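Local coordinates for protein putative TetR-family transcriptional regulator (Rhodococcus sp., PDB 2G3B) that probably binds operator DNA through an N-terminal helix-turn-helix and represses transcription, at residues 144-148 / 149-153; 59-62 / 63-67. All coordinates share one frame; numbering follows the deposited sequence.

Both contacts are local helix contacts in an all-helical TetR-type regulator, and they sit at different points of the fold. Contact 2 (59-62 with 63-67) comes first along the chain, in the last turns of helix 47-66, with its centre about 7 Å from the centre of the chain. Contact 1 (144-148 with 149-153) starts helix 148-167 nearer the surface, about 20 Å from that centre. The two centres lie 22 Å apart and the nearest atoms about 10 Å, with no touch. Helix 115-139 meets side chains of both. Each contact also has a glycerol close by, probably from the crystallisation liquor, so neither molecule identifies a natural ligand.

Contact 1 of 2, residues 144-148 / 149-153; sequences RSLDP and QPTAV
D147 and T151 meet across the first turn of helix 148-167, in a local helix-start contact on the surface of the all-helical C-terminal part of this TetR-type fold. D147 holds the N-cap position, yet its carboxylate makes no capping bond; the work is done by its backbone carbonyl. D147 O accepts the backbone N of T151 at 3.0 Å, nearly along the C=O axis, and also the hydroxyl OG1 of T151 at 2.7 Å, which comes from above the carbonyl plane. Two donors from one residue thus grip a single oxygen. OG1 stands beside the threonine's own backbone N (chi1 -57°), which lets the hydroxyl reach the same D147 O that the N-H already meets. One residue on, A152 N bonds to P148 O at 3.0 Å.

The D147 carboxylate instead leans on the P150 ring, its CG 3.4 Å from P150 CD, with OD2 against both CD and CG. P148 and P150 have no N-H to give, which suits the first turn of a helix. L146 crosses T151 at about a right angle, its CD2 near the hydroxyl oxygen. P148, T151 and A152 face helix 115-139, while P150 packs on H179 of the second subunit. The N-H of Q149 is taken by a water, whose oxygen lies 3.0 Å from Q149 N.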
loop_
_atom_site.group_PDB
_atom_site.type_symbol
_atom_site.label_atom_id
_atom_site.label_comp_id
_atom_site.label_asym_id
_atom_site.label_seq_id
_atom_site.Cartn_x
_atom_site.Cartn_y
_atom_site.Cartn_z
ATOM N N ARG A 144 -14.757 -10.807 21.534
ATOM C CA ARG A 144 -13.601 -10.767 22.407
ATOM C C ARG A 144 -12.503 -11.664 21.834
ATOM O O ARG A 144 -11.410 -11.741 22.384
ATOM C CB ARG A 144 -13.984 -11.178 23.839
ATOM N N SER A 145 -12.801 -12.324 20.713
ATOM C CA SER A 145 -11.854 -13.198 20.031
ATOM C C SER A 145 -10.752 -12.385 19.326
ATOM O O SER A 145 -9.585 -12.787 19.303
ATOM C CB SER A 145 -12.583 -14.092 19.010
ATOM O OG SER A 145 -12.691 -13.431 17.731
ATOM N N LEU A 146 -11.108 -11.235 18.772
ATOM C CA LEU A 146 -10.116 -10.404 18.088
ATOM C C LEU A 146 -9.002 -9.916 19.013
ATOM O O LEU A 146 -9.271 -9.491 20.139
ATOM C CB LEU A 146 -10.805 -9.231 17.414
ATOM C CG LEU A 146 -11.806 -9.633 16.325
ATOM C CD1 LEU A 146 -12.794 -8.487 16.026
ATOM C CD2 LEU A 146 -11.092 -10.072 15.039
ATOM N N ASP A 147 -7.759 -10.046 18.559
ATOM C CA ASP A 147 -6.629 -9.390 19.192
ATOM C C ASP A 147 -6.614 -7.967 18.597
ATOM O O ASP A 147 -6.474 -7.787 17.347
ATOM C CB ASP A 147 -5.320 -10.176 18.943
ATOM C CG ASP A 147 -4.131 -9.700 19.829
ATOM O OD1 ASP A 147 -4.269 -8.763 20.664
ATOM O OD2 ASP A 147 -3.020 -10.276 19.680
ATOM N N PRO A 148 -6.859 -6.955 19.469
ATOM C CA PRO A 148 -6.966 -5.533 19.104
ATOM C C PRO A 148 -5.841 -5.019 18.226
ATOM O O PRO A 148 -6.117 -4.446 17.180
ATOM C CB PRO A 148 -6.932 -4.814 20.457
ATOM C CG PRO A 148 -7.566 -5.806 21.407
ATOM C CD PRO A 148 -7.136 -7.173 20.911
ATOM N N GLN A 149 -4.598 -5.219 18.649
ATOM C CA GLN A 149 -3.454 -4.676 17.949
ATOM C C GLN A 149 -3.341 -5.242 16.519
ATOM O O GLN A 149 -3.342 -4.487 15.556
ATOM C CB GLN A 149 -2.177 -4.911 18.774
ATOM C CG GLN A 149 -0.884 -4.759 18.006
ATOM C CD GLN A 149 -0.646 -3.341 17.729
ATOM O OE1 GLN A 149 -1.402 -2.507 18.215
ATOM N NE2 GLN A 149 0.384 -3.027 16.933
ATOM N N PRO A 150 -3.262 -6.575 16.363
ATOM C CA PRO A 150 -3.245 -7.138 15.003
ATOM C C PRO A 150 -4.397 -6.750 14.103
ATOM O O PRO A 150 -4.184 -6.534 12.908
ATOM C CB PRO A 150 -3.267 -8.647 15.269
ATOM C CG PRO A 150 -2.545 -8.733 16.555
ATOM C CD PRO A 150 -3.082 -7.636 17.363
ATOM N N THR A 151 -5.601 -6.689 14.648
ATOM C CA THR A 151 -6.786 -6.279 13.902
ATOM C C THR A 151 -6.656 -4.832 13.376
ATOM O O THR A 151 -6.999 -4.536 12.225
ATOM C CB THR A 151 -8.049 -6.456 14.751
ATOM O OG1 THR A 151 -8.149 -7.846 15.180
ATOM C CG2 THR A 151 -9.295 -6.164 13.926
ATOM N N ALA A 152 -6.144 -3.951 14.225
ATOM C CA ALA A 152 -5.993 -2.535 13.891
ATOM C C ALA A 152 -4.902 -2.406 12.866
ATOM O O ALA A 152 -5.036 -1.631 11.925
ATOM C CB ALA A 152 -5.639 -1.739 15.150
ATOM N N VAL A 153 -3.835 -3.189 13.025
ATOM C CA VAL A 153 -2.746 -3.219 12.034
ATOM C C VAL A 153 -3.324 -3.651 10.686
ATOM O O VAL A 153 -3.075 -3.031 9.639
ATOM C CB VAL A 153 -1.573 -4.165 12.445
ATOM C CG1 VAL A 153 -0.625 -4.426 11.238
ATOM C CG2 VAL A 153 -0.770 -3.547 13.623
HETATM O O HOH W 1 -3.349 -6.569 20.988
#

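Contact 2 of 2, residues 59-62 / 63-67; sequences NDRA and RAYRS. With GOL (glycerol), chain E.
R66 reaches back one helical turn to A62 and two to N59, at the C-terminal end of helix 47-66 in this all-helical TetR-type regulator. Its CB and CG lie over A62 O, R66 CG at 3.3 Å, while the backbone N of R66 bonds to that same oxygen. The chain then bends at chi3 (-67°) and brings one face of the guanidinium over the backbone at A62 C and R63 N. From there R66 NH2 gives a nearly straight bond to N59 OD1 at 2.9 Å; the oxygen lies in the guanidinium plane, but the nitrogen comes from above the amide plane. R66 NH1 donates to glycerol O1 at 2.9 Å, and that hydroxyl donates to N59 OD1. E87 and E128 form salt bridges with NH1 and NH2. Cut back to alanine, this position is likely to leave both glutamates without this positive partner and the N59 amide less firmly held.

Just before it on the same helix, the side chains of D60 and R63 lie side by side in a salt bridge. Their planes stand 78° apart, and a water joins N59 ND2 to R63 NH1, weakly at the arginine. The main ion-pair bond runs from R63 NH2 to D60 OD1 at 2.6 Å, entering from above the carboxylate plane.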
loop_
_atom_site.group_PDB
_atom_site.type_symbol
_atom_site.label_atom_id
_atom_site.label_comp_id
_atom_site.label_asym_id
_atom_site.label_seq_id
_atom_site.Cartn_x
_atom_site.Cartn_y
_atom_site.Cartn_z
ATOM N N ASN A 59 -1.266 13.143 9.082
ATOM C CA ASN A 59 -2.024 12.269 10.033
ATOM C C ASN A 59 -3.053 13.063 10.854
ATOM O O ASN A 59 -4.193 12.616 11.017
ATOM C CB ASN A 59 -1.098 11.510 10.975
ATOM C CG ASN A 59 -1.847 10.438 11.822
ATOM O OD1 ASN A 59 -2.618 9.659 11.284
ATOM N ND2 ASN A 59 -1.677 10.484 13.120
ATOM N N ASP A 60 -2.647 14.222 11.370
ATOM C CA ASP A 60 -3.574 15.151 12.011
ATOM C C ASP A 60 -4.720 15.577 11.111
ATOM O O ASP A 60 -5.849 15.612 11.561
ATOM C CB ASP A 60 -2.857 16.409 12.524
ATOM C CG ASP A 60 -1.956 16.112 13.724
ATOM O OD1 ASP A 60 -2.051 15.005 14.312
ATOM O OD2 ASP A 60 -1.147 16.966 14.073
ATOM N N ARG A 61 -4.424 15.896 9.856
ATOM C CA ARG A 61 -5.464 16.214 8.880
ATOM C C ARG A 61 -6.432 15.028 8.629
ATOM O O ARG A 61 -7.671 15.231 8.560
ATOM C CB ARG A 61 -4.817 16.664 7.561
ATOM C CG ARG A 61 -5.646 17.658 6.770
ATOM C CD ARG A 61 -4.787 18.533 5.828
ATOM N NE ARG A 61 -4.095 17.720 4.822
ATOM C CZ ARG A 61 -3.479 18.226 3.773
ATOM N NH1 ARG A 61 -3.458 19.566 3.624
ATOM N NH2 ARG A 61 -2.879 17.407 2.901
ATOM N N ALA A 62 -5.871 13.820 8.477
ATOM C CA ALA A 62 -6.658 12.586 8.232
ATOM C C ALA A 62 -7.533 12.300 9.442
ATOM O O ALA A 62 -8.700 11.966 9.300
ATOM C CB ALA A 62 -5.720 11.409 7.997
ATOM N N ARG A 63 -6.956 12.418 10.628
ATOM C CA ARG A 63 -7.725 12.297 11.874
ATOM C C ARG A 63 -8.981 13.151 11.943
ATOM O O ARG A 63 -10.017 12.651 12.382
ATOM C CB ARG A 63 -6.861 12.518 13.102
ATOM C CG ARG A 63 -7.488 11.893 14.358
ATOM C CD ARG A 63 -6.540 11.829 15.524
ATOM N NE ARG A 63 -5.900 13.113 15.776
ATOM C CZ ARG A 63 -4.655 13.434 15.435
ATOM N NH1 ARG A 63 -3.856 12.541 14.838
ATOM N NH2 ARG A 63 -4.215 14.663 15.707
ATOM N N ALA A 64 -8.903 14.416 11.525
ATOM C CA ALA A 64 -10.099 15.261 11.401
ATOM C C ALA A 64 -11.192 14.631 10.506
ATOM O O ALA A 64 -12.385 14.754 10.810
ATOM C CB ALA A 64 -9.728 16.644 10.877
ATOM N N TYR A 65 -10.803 14.003 9.386
ATOM C CA TYR A 65 -11.790 13.342 8.523
ATOM C C TYR A 65 -12.231 12.001 9.145
ATOM O O TYR A 65 -13.362 11.563 8.916
ATOM C CB TYR A 65 -11.276 13.156 7.086
ATOM C CG TYR A 65 -11.132 14.480 6.313
ATOM C CD1 TYR A 65 -9.916 15.166 6.275
ATOM C CD2 TYR A 65 -12.213 15.029 5.629
ATOM C CE1 TYR A 65 -9.778 16.376 5.572
ATOM C CE2 TYR A 65 -12.093 16.243 4.912
ATOM C CZ TYR A 65 -10.871 16.913 4.901
ATOM O OH TYR A 65 -10.762 18.124 4.211
ATOM N N ARG A 66 -11.352 11.371 9.944
ATOM C CA ARG A 66 -11.693 10.105 10.613
ATOM C C ARG A 66 -12.761 10.254 11.708
ATOM O O ARG A 66 -13.483 9.283 12.061
ATOM C CB ARG A 66 -10.442 9.461 11.199
ATOM C CG ARG A 66 -9.580 8.905 10.137
ATOM C CD ARG A 66 -8.552 7.954 10.686
ATOM N NE ARG A 66 -7.521 8.539 11.542
ATOM C CZ ARG A 66 -6.283 8.845 11.135
ATOM N NH1 ARG A 66 -5.919 8.654 9.874
ATOM N NH2 ARG A 66 -5.404 9.319 11.995
ATOM N N SER A 67 -12.839 11.451 12.278
ATOM C CA SER A 67 -13.779 11.705 13.366
ATOM C C SER A 67 -14.905 12.666 12.966
ATOM O O SER A 67 -15.770 13.000 13.793
ATOM C CB SER A 67 -13.028 12.201 14.618
ATOM O OG SER A 67 -12.192 13.322 14.316
HETATM C C1 GOL E . -2.582 8.654 7.686
HETATM O O1 GOL E . -3.223 8.840 8.938
HETATM C C2 GOL E . -3.590 8.347 6.580
HETATM O O2 GOL E . -4.896 8.691 6.993
HETATM C C3 GOL E . -3.477 6.895 6.169
HETATM O O3 GOL E . -3.842 6.620 4.821
HETATM O O HOH W 2 -3.347 9.554 15.154
#